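Local coordinates for protease VP4 (Blotched snakehead virus, PDB 2GEF), which is a birnavirus serine protease that cleaves peptide bonds with a serine/lysine catalytic dyad, a lysine serving as general base, and is itself a piece of the viral structural polyprotein, at residues 48-53 / 104-109; 70-75 / 98-103; 137-142 / 157-162. One frame throughout, in Å; residues are numbered along the deposited sequence.

Interaction 1. Residues 48-53 / 104-109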
loop_
_atom_site.group_PDB
_atom_site.type_symbol
_atom_site.label_atom_id
_atom_site.label_comp_id
_atom_site.label_asym_id
_atom_site.label_seq_id
_atom_site.Cartn_x
_atom_site.Cartn_y
_atom_site.Cartn_z
ATOM N N TYR A 48 4.229 -1.084 2.010
ATOM C CA TYR A 48 3.531 -1.417 3.251
ATOM C C TYR A 48 2.488 -2.437 2.860
ATOM O O TYR A 48 2.077 -2.494 1.691
ATOM C CB TYR A 48 2.795 -0.201 3.864
ATOM C CG TYR A 48 3.621 0.835 4.642
ATOM C CD1 TYR A 48 4.810 1.378 4.143
ATOM C CD2 TYR A 48 3.185 1.283 5.839
ATOM C CE1 TYR A 48 5.543 2.335 4.866
ATOM C CE2 TYR A 48 3.915 2.205 6.569
ATOM C CZ TYR A 48 5.074 2.727 6.114
ATOM O OH TYR A 48 5.711 3.713 6.987
ATOM N N ILE A 49 2.048 -3.181 3.830
ATOM C CA ILE A 49 1.050 -4.216 3.642
ATOM C C ILE A 49 -0.080 -3.830 4.487
ATOM O O ILE A 49 0.201 -3.449 5.565
ATOM C CB ILE A 49 1.470 -5.646 3.992
ATOM C CG1 ILE A 49 0.432 -6.582 3.327
ATOM C CG2 ILE A 49 1.716 -5.892 5.566
ATOM C CD1 ILE A 49 0.729 -7.964 3.429
ATOM N N ALA A 50 -1.284 -3.712 3.912
ATOM C CA ALA A 50 -2.505 -3.530 4.724
ATOM C C ALA A 50 -3.022 -4.960 5.041
ATOM O O ALA A 50 -3.173 -5.819 4.079
ATOM C CB ALA A 50 -3.533 -2.883 3.928
ATOM N N VAL A 51 -3.309 -5.199 6.324
ATOM C CA VAL A 51 -3.931 -6.556 6.766
ATOM C C VAL A 51 -5.133 -6.247 7.563
ATOM O O VAL A 51 -5.140 -5.321 8.382
ATOM C CB VAL A 51 -2.894 -7.447 7.561
ATOM C CG1 VAL A 51 -3.412 -9.000 7.612
ATOM C CG2 VAL A 51 -1.637 -7.475 6.745
ATOM N N ARG A 52 -6.192 -6.971 7.306
ATOM C CA ARG A 52 -7.396 -6.865 8.208
ATOM C C ARG A 52 -7.205 -7.388 9.643
ATOM O O ARG A 52 -6.524 -8.368 9.910
ATOM C CB ARG A 52 -8.685 -7.347 7.507
ATOM C CG ARG A 52 -8.667 -8.834 6.934
ATOM C CD ARG A 52 -10.076 -9.410 6.679
ATOM N NE ARG A 52 -10.043 -10.840 6.261
ATOM C CZ ARG A 52 -9.804 -11.256 5.028
ATOM N NH1 ARG A 52 -9.869 -12.537 4.825
ATOM N NH2 ARG A 52 -9.411 -10.436 4.017
ATOM N N GLY A 53 -7.803 -6.640 10.551
ATOM C CA GLY A 53 -7.863 -6.890 12.037
ATOM C C GLY A 53 -6.778 -5.979 12.613
ATOM O O GLY A 53 -6.156 -5.194 11.903
ATOM N N LEU A 104 -8.233 -2.304 9.990
ATOM C CA LEU A 104 -7.094 -2.880 9.273
ATOM C C LEU A 104 -5.933 -2.220 9.952
ATOM O O LEU A 104 -6.140 -1.228 10.664
ATOM C CB LEU A 104 -7.077 -2.519 7.768
ATOM C CG LEU A 104 -8.111 -3.139 6.747
ATOM C CD1 LEU A 104 -9.167 -2.090 6.327
ATOM C CD2 LEU A 104 -7.359 -3.654 5.436
ATOM N N THR A 105 -4.749 -2.814 9.783
ATOM C CA THR A 105 -3.530 -2.249 10.224
ATOM C C THR A 105 -2.614 -2.243 9.051
ATOM O O THR A 105 -2.634 -3.220 8.269
ATOM C CB THR A 105 -2.954 -3.250 11.276
ATOM O OG1 THR A 105 -3.907 -3.373 12.314
ATOM C CG2 THR A 105 -1.792 -2.649 11.946
ATOM N N ILE A 106 -1.807 -1.203 8.850
ATOM C CA ILE A 106 -0.807 -1.222 7.759
ATOM C C ILE A 106 0.607 -1.213 8.397
ATOM O O ILE A 106 0.812 -0.736 9.522
ATOM C CB ILE A 106 -1.023 -0.006 6.795
ATOM C CG1 ILE A 106 -0.897 1.272 7.601
ATOM C CG2 ILE A 106 -2.412 -0.067 6.210
ATOM C CD1 ILE A 106 -0.727 2.621 6.906
ATOM N N LEU A 107 1.537 -1.855 7.740
ATOM C CA LEU A 107 2.871 -2.139 8.283
ATOM C C LEU A 107 3.929 -1.959 7.210
ATOM O O LEU A 107 3.742 -2.455 6.048
ATOM C CB LEU A 107 3.004 -3.599 8.829
ATOM C CG LEU A 107 1.931 -3.982 9.910
ATOM C CD1 LEU A 107 1.768 -5.514 10.007
ATOM C CD2 LEU A 107 2.282 -3.397 11.191
ATOM N N PRO A 108 5.051 -1.312 7.556
ATOM C CA PRO A 108 6.083 -1.236 6.477
ATOM C C PRO A 108 6.620 -2.615 6.241
ATOM O O PRO A 108 6.688 -3.365 7.143
ATOM C CB PRO A 108 7.147 -0.229 7.020
ATOM C CG PRO A 108 6.637 0.134 8.465
ATOM C CD PRO A 108 5.457 -0.698 8.827
ATOM N N VAL A 109 6.958 -2.995 5.011
ATOM C CA VAL A 109 7.583 -4.305 4.758
ATOM C C VAL A 109 8.869 -4.210 3.815
ATOM O O VAL A 109 8.808 -3.520 2.746
ATOM C CB VAL A 109 6.553 -5.231 4.169
ATOM C CG1 VAL A 109 5.234 -5.182 4.977
ATOM C CG2 VAL A 109 6.239 -4.845 2.763
#
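Ile-49 and Leu-107 exchange backbone hydrogen bonds in both directions, and Val-51 and Thr-105 do the same, with Val-51 N to Thr-105 O at 2.9 Å and nearly straight (175°). Ala-50 with Ile-106, between them, and Tyr-48 with Pro-108 and Arg-52 with Leu-104, at the ends, are non-hydrogen-bonded pairs. Where strand 48-52 ends, the ladder gains a side-chain rung: Thr-105 OG1 donates to Gly-53 O at 2.9 Å, in the carbonyl plane and on a lone pair.

At the other end, the Tyr-48 ring lies over Pro-108. Pro-108 CA sits 3.6 Å above the ring plane, over its centre, and Pro-108 CB makes a CH-pi contact 3.8 Å from the centroid. Chi1 of -78° puts Tyr-48 CG anti to the carbonyl carbon, beside the backbone N, and the ring starts from there. On the face with Leu-107, Ile-49 CG2 meets Val-109 CG1 at 3.6 Å, the two side chains crossing at about a right angle. On the face with Leu-104, Ala-50 CB rests against Ile-106 CG2 at 3.8 Å.

Further out, Asn-127 bonds Tyr-48 OH, and the carbonyls of Ala-144 and Leu-147 hold Arg-52 NH2. Helix 138-146 packs on Ala-50 and Leu-104, while strand 120-126 meets Leu-107, Pro-108 and Val-109. The whole is a regular antiparallel ladder, buried within the mixed sheet of this Ser/Lys protease.

Interaction 2. Residues 70-75 / 98-103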
loop_
_atom_site.group_PDB
_atom_site.type_symbol
_atom_site.label_atom_id
_atom_site.label_comp_id
_atom_site.label_asym_id
_atom_site.label_seq_id
_atom_site.Cartn_x
_atom_site.Cartn_y
_atom_site.Cartn_z
ATOM N N THR A 70 -12.273 4.768 8.106
ATOM C CA THR A 70 -12.806 4.314 6.826
ATOM C C THR A 70 -14.208 4.895 6.631
ATOM O O THR A 70 -14.691 5.663 7.414
ATOM C CB THR A 70 -12.903 2.787 6.769
ATOM O OG1 THR A 70 -13.982 2.435 7.640
ATOM C CG2 THR A 70 -11.623 2.135 7.291
ATOM N N GLY A 71 -14.755 4.687 5.474
ATOM C CA GLY A 71 -16.038 5.370 5.125
ATOM C C GLY A 71 -17.247 4.779 5.847
ATOM O O GLY A 71 -18.298 5.407 5.855
ATOM N N ASP A 72 -17.105 3.578 6.441
ATOM C CA ASP A 72 -18.061 3.045 7.389
ATOM C C ASP A 72 -17.478 3.060 8.838
ATOM O O ASP A 72 -17.871 2.209 9.615
ATOM C CB ASP A 72 -18.460 1.581 6.998
ATOM C CG ASP A 72 -17.269 0.648 6.686
ATOM O OD1 ASP A 72 -16.087 1.081 6.607
ATOM O OD2 ASP A 72 -17.475 -0.561 6.481
ATOM N N ASP A 73 -16.524 3.926 9.193
ATOM C CA ASP A 73 -16.202 4.170 10.585
ATOM C C ASP A 73 -15.350 3.147 11.291
ATOM O O ASP A 73 -15.373 3.072 12.525
ATOM C CB ASP A 73 -17.430 4.411 11.453
ATOM C CG ASP A 73 -17.952 5.869 11.340
ATOM O OD1 ASP A 73 -17.109 6.776 11.350
ATOM O OD2 ASP A 73 -19.196 6.090 11.236
ATOM N N HIS A 74 -14.646 2.343 10.509
ATOM C CA HIS A 74 -13.633 1.427 10.991
ATOM C C HIS A 74 -12.313 2.117 11.145
ATOM O O HIS A 74 -12.129 3.212 10.628
ATOM C CB HIS A 74 -13.560 0.250 10.048
ATOM C CG HIS A 74 -14.682 -0.650 10.267
ATOM N ND1 HIS A 74 -14.718 -1.537 11.314
ATOM C CD2 HIS A 74 -15.899 -0.709 9.676
ATOM C CE1 HIS A 74 -15.895 -2.138 11.326
ATOM N NE2 HIS A 74 -16.628 -1.652 10.344
ATOM N N LYS A 75 -11.400 1.457 11.831
ATOM C CA LYS A 75 -9.999 2.000 11.920
ATOM C C LYS A 75 -8.962 1.338 11.052
ATOM O O LYS A 75 -8.937 0.091 10.828
ATOM C CB LYS A 75 -9.521 1.992 13.407
ATOM C CG LYS A 75 -10.647 2.601 14.239
ATOM C CD LYS A 75 -10.626 2.145 15.637
ATOM C CE LYS A 75 -11.854 2.613 16.422
ATOM N NZ LYS A 75 -11.584 3.870 17.130
ATOM N N VAL A 98 -13.516 4.602 0.994
ATOM C CA VAL A 98 -13.570 3.181 1.186
ATOM C C VAL A 98 -14.298 2.651 2.464
ATOM O O VAL A 98 -14.066 3.058 3.589
ATOM C CB VAL A 98 -12.089 2.611 1.078
ATOM C CG1 VAL A 98 -11.319 2.973 2.261
ATOM C CG2 VAL A 98 -12.100 1.081 0.697
ATOM N N LYS A 99 -15.062 1.600 2.243
ATOM C CA LYS A 99 -15.882 1.065 3.274
ATOM C C LYS A 99 -15.298 -0.367 3.324
ATOM O O LYS A 99 -15.163 -1.041 2.333
ATOM C CB LYS A 99 -17.388 1.117 2.823
ATOM C CG LYS A 99 -18.147 2.397 3.277
ATOM C CD LYS A 99 -19.488 2.423 2.518
ATOM C CE LYS A 99 -20.305 3.812 2.486
ATOM N NZ LYS A 99 -19.835 4.892 1.549
ATOM N N THR A 100 -14.851 -0.769 4.465
ATOM C CA THR A 100 -14.123 -2.000 4.600
ATOM C C THR A 100 -14.852 -3.058 5.434
ATOM O O THR A 100 -14.424 -4.154 5.344
ATOM C CB THR A 100 -12.827 -1.773 5.214
ATOM O OG1 THR A 100 -13.044 -1.178 6.485
ATOM C CG2 THR A 100 -11.853 -0.853 4.182
ATOM N N ARG A 101 -15.921 -2.722 6.222
ATOM C CA ARG A 101 -16.502 -3.640 7.265
ATOM C C ARG A 101 -15.442 -4.343 8.260
ATOM O O ARG A 101 -15.723 -5.296 8.989
ATOM C CB ARG A 101 -17.539 -4.648 6.683
ATOM C CG ARG A 101 -17.446 -4.975 5.169
ATOM C CD ARG A 101 -18.450 -6.032 4.621
ATOM N NE ARG A 101 -17.716 -6.760 3.547
ATOM C CZ ARG A 101 -16.629 -7.505 3.789
ATOM N NH1 ARG A 101 -16.212 -7.617 5.053
ATOM N NH2 ARG A 101 -15.933 -8.058 2.810
ATOM N N THR A 102 -14.249 -3.767 8.391
ATOM C CA THR A 102 -13.275 -4.300 9.321
ATOM C C THR A 102 -12.229 -3.206 9.631
ATOM O O THR A 102 -11.949 -2.302 8.820
ATOM C CB THR A 102 -12.615 -5.597 8.723
ATOM O OG1 THR A 102 -11.590 -6.051 9.624
ATOM C CG2 THR A 102 -11.927 -5.300 7.243
ATOM N N ASP A 103 -11.634 -3.303 10.805
ATOM C CA ASP A 103 -10.391 -2.543 11.044
ATOM C C ASP A 103 -9.240 -3.084 10.233
ATOM O O ASP A 103 -9.205 -4.251 9.897
ATOM C CB ASP A 103 -10.011 -2.564 12.559
ATOM C CG ASP A 103 -11.095 -1.894 13.444
ATOM O OD1 ASP A 103 -11.945 -1.180 12.969
ATOM O OD2 ASP A 103 -11.120 -2.097 14.668
#
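Two irregular connections of the peptidase S50 fold meet here: the tight link between strands 67-69 and 75-77, with a type I beta turn from Thr-70 to Asp-73, and the loop that leads into strand 104-109. Two carboxylates, one from each segment, hold them together.

The carboxylate of Asp-72 takes two consecutive backbone N-H groups of the facing loop. Asp-72 OD2 accepts from Arg-101 N at 2.7 Å on its syn lone pair, while Asp-72 OD1 is met by Thr-100 N at 3.1 Å, also on the syn side but 31° out of plane. Thr-70 OG1 donates to the same OD1 from the opposite face, nearly along the C-O axis. The three bonds to Asp-72 limit the carboxylate's rotation, and His-74 N, bonded to Thr-70 OG1, positions that donor. Chi1 of 48° puts Asp-72 CG between the backbone N and the carbonyl carbon, from where the carboxylate oxygens reach the loop N-H groups.

Asp-103 OD1 is likewise gripped twice, from opposite faces of its plane: by Lys-75 N at 2.9 Å and by His-74 ND1 at 3.2 Å. The His-74 bond lies in the ring plane, although ring and carboxylate are 64° apart. One face of the imidazole lies on the loop backbone, with Thr-102 N 3.5 Å above its centre. Such a carboxylate would be expected to favour a protonated ring.

At the far end Gly-71 N reaches Val-98 O at 2.6 Å. Carboxylates accepting backbone N-H groups across a beta turn and its neighbouring loop are what this contact exemplifies, here beside the parallel pairing of strands 75-77 and 104-109.

Interaction 3. Residues 137-142 / 157-162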
loop_
_atom_site.group_PDB
_atom_site.type_symbol
_atom_site.label_atom_id
_atom_site.label_comp_id
_atom_site.label_asym_id
_atom_site.label_seq_id
_atom_site.Cartn_x
_atom_site.Cartn_y
_atom_site.Cartn_z
ATOM N N SER A 137 -3.870 4.351 -0.680
ATOM C CA SER A 137 -3.910 2.997 -0.142
ATOM C C SER A 137 -5.251 2.355 -0.300
ATOM O O SER A 137 -5.427 1.195 0.061
ATOM C CB SER A 137 -3.603 3.005 1.357
ATOM O OG SER A 137 -4.535 3.772 2.117
ATOM N N SER A 138 -6.223 3.096 -0.822
ATOM C CA SER A 138 -7.605 2.678 -0.770
ATOM C C SER A 138 -7.851 1.397 -1.493
ATOM O O SER A 138 -8.692 0.652 -1.040
ATOM C CB SER A 138 -8.595 3.807 -1.241
ATOM O OG SER A 138 -8.426 4.956 -0.379
ATOM N N ILE A 139 -7.226 1.186 -2.651
ATOM C CA ILE A 139 -7.342 -0.036 -3.324
ATOM C C ILE A 139 -6.808 -1.204 -2.464
ATOM O O ILE A 139 -7.515 -2.169 -2.319
ATOM C CB ILE A 139 -6.619 -0.019 -4.529
ATOM C CG1 ILE A 139 -7.261 1.022 -5.573
ATOM C CG2 ILE A 139 -6.691 -1.403 -5.179
ATOM C CD1 ILE A 139 -6.402 0.969 -6.935
ATOM N N ALA A 140 -5.574 -1.104 -1.899
ATOM C CA ALA A 140 -5.041 -2.114 -0.935
ATOM C C ALA A 140 -5.991 -2.419 0.269
ATOM O O ALA A 140 -6.285 -3.560 0.696
ATOM C CB ALA A 140 -3.619 -1.566 -0.422
ATOM N N LEU A 141 -6.407 -1.365 0.929
ATOM C CA LEU A 141 -7.514 -1.547 1.946
ATOM C C LEU A 141 -8.629 -2.430 1.626
ATOM O O LEU A 141 -9.005 -3.306 2.386
ATOM C CB LEU A 141 -8.125 -0.171 2.316
ATOM C CG LEU A 141 -7.039 0.706 2.957
ATOM C CD1 LEU A 141 -7.478 2.117 3.527
ATOM C CD2 LEU A 141 -6.082 -0.026 3.840
ATOM N N ALA A 142 -9.282 -2.072 0.562
ATOM C CA ALA A 142 -10.331 -2.879 -0.112
ATOM C C ALA A 142 -10.004 -4.332 -0.369
ATOM O O ALA A 142 -10.755 -5.222 -0.042
ATOM C CB ALA A 142 -10.703 -2.288 -1.460
ATOM N N GLY A 157 -4.083 3.875 -5.582
ATOM C CA GLY A 157 -5.192 4.488 -6.156
ATOM C C GLY A 157 -6.139 4.913 -5.069
ATOM O O GLY A 157 -6.365 4.152 -4.140
ATOM N N CYS A 158 -6.572 6.176 -5.120
ATOM C CA CYS A 158 -7.708 6.585 -4.283
ATOM C C CYS A 158 -9.000 6.001 -4.816
ATOM O O CYS A 158 -9.071 5.531 -5.978
ATOM C CB CYS A 158 -7.825 8.094 -4.135
ATOM S SG CYS A 158 -6.366 8.834 -3.505
ATOM N N LEU A 159 -10.001 5.964 -3.940
ATOM C CA LEU A 159 -11.305 5.429 -4.299
ATOM C C LEU A 159 -12.413 6.470 -4.215
ATOM O O LEU A 159 -12.475 7.257 -3.278
ATOM C CB LEU A 159 -11.681 4.150 -3.514
ATOM C CG LEU A 159 -10.947 2.882 -4.027
ATOM C CD1 LEU A 159 -11.333 1.762 -3.147
ATOM C CD2 LEU A 159 -11.394 2.576 -5.455
ATOM N N SER A 160 -13.203 6.501 -5.274
ATOM C CA SER A 160 -14.561 7.117 -5.269
ATOM C C SER A 160 -15.694 6.128 -5.490
ATOM O O SER A 160 -15.956 5.841 -6.616
ATOM C CB SER A 160 -14.639 8.060 -6.441
ATOM O OG SER A 160 -15.749 8.824 -6.348
ATOM N N GLY A 161 -16.425 5.682 -4.450
ATOM C CA GLY A 161 -17.221 4.481 -4.565
ATOM C C GLY A 161 -16.268 3.369 -5.088
ATOM O O GLY A 161 -15.287 3.054 -4.470
ATOM N N THR A 162 -16.625 2.736 -6.186
ATOM C CA THR A 162 -15.853 1.600 -6.762
ATOM C C THR A 162 -14.946 2.079 -7.966
ATOM O O THR A 162 -14.202 1.269 -8.518
ATOM C CB THR A 162 -16.883 0.478 -7.290
ATOM O OG1 THR A 162 -16.186 -0.728 -7.583
ATOM C CG2 THR A 162 -17.417 0.898 -8.505
#
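Gly-157 O accepts a weak hydrogen bond from Ile-139 N at 3.4 Å (N-H...O angle 152°), the one assigned across this contact, and so meets the first turn of the helix that follows the nucleophile Ser-136. A helix start of this kind presents backbone N-H groups, and the carbonyl would be expected to sit favourably near its positive end.

Side chains close in around that oxygen. Ile-139 CG1 lies 3.6 Å from Gly-157 O, and Ile-139 CD1 extends to 3.8 Å from Gly-157 CA, which it can approach closely because glycine has no CB. With chi1 at -66°, Ile-139 CG1 stands anti to its own carbonyl carbon, on the side of the backbone N that makes the bond.

Two residues on, Leu-159 points back toward the helix. Its CG packs 3.8 Å from Ser-138 CB, and Leu-159 CD1 reaches 3.6 Å from Ser-138 O, with Ala-142 CB farther along the helix at the limit of contact. Ser-138 OG turns elsewhere, to the carbonyl of Gln-135.

The short segments of helix 138-142 and strand 158-160 run at 74° to each other. Val-164 of strand 163-165 touches both Ile-139 and Leu-159, Leu-200 of helix 200-209 lies against Leu-159 and Ala-142, and strand 31-38 packs against Ser-137, just before the helix, and Ala-140.

How the interactions relate
Helix 138-146, part of interaction 3, also packs against interactions 1 and 2. Interaction 1 passes directly into interaction 2, since Leu-104 N lies 2.6 Å from Lys-75 O and Gly-53 N 2.8 Å from Asp-103 O, both probable hydrogen bonds. Leu-141 then meets both: its CD2 is 3.8 Å from Ala-50 CB of interaction 1 and its CD1 is 4.1 Å from Val-98 CG1 of interaction 2. Val-98 CG2 also touches Leu-159 CD1 of interaction 3 at 4.0 Å. Interaction 3 is nearest the catalytic dyad, the side chain of Cys-158 lying about 5 Å from that of Ser-136, whereas Tyr-48 of interaction 1 is about 10 Å from Lys-173, side chain to side chain.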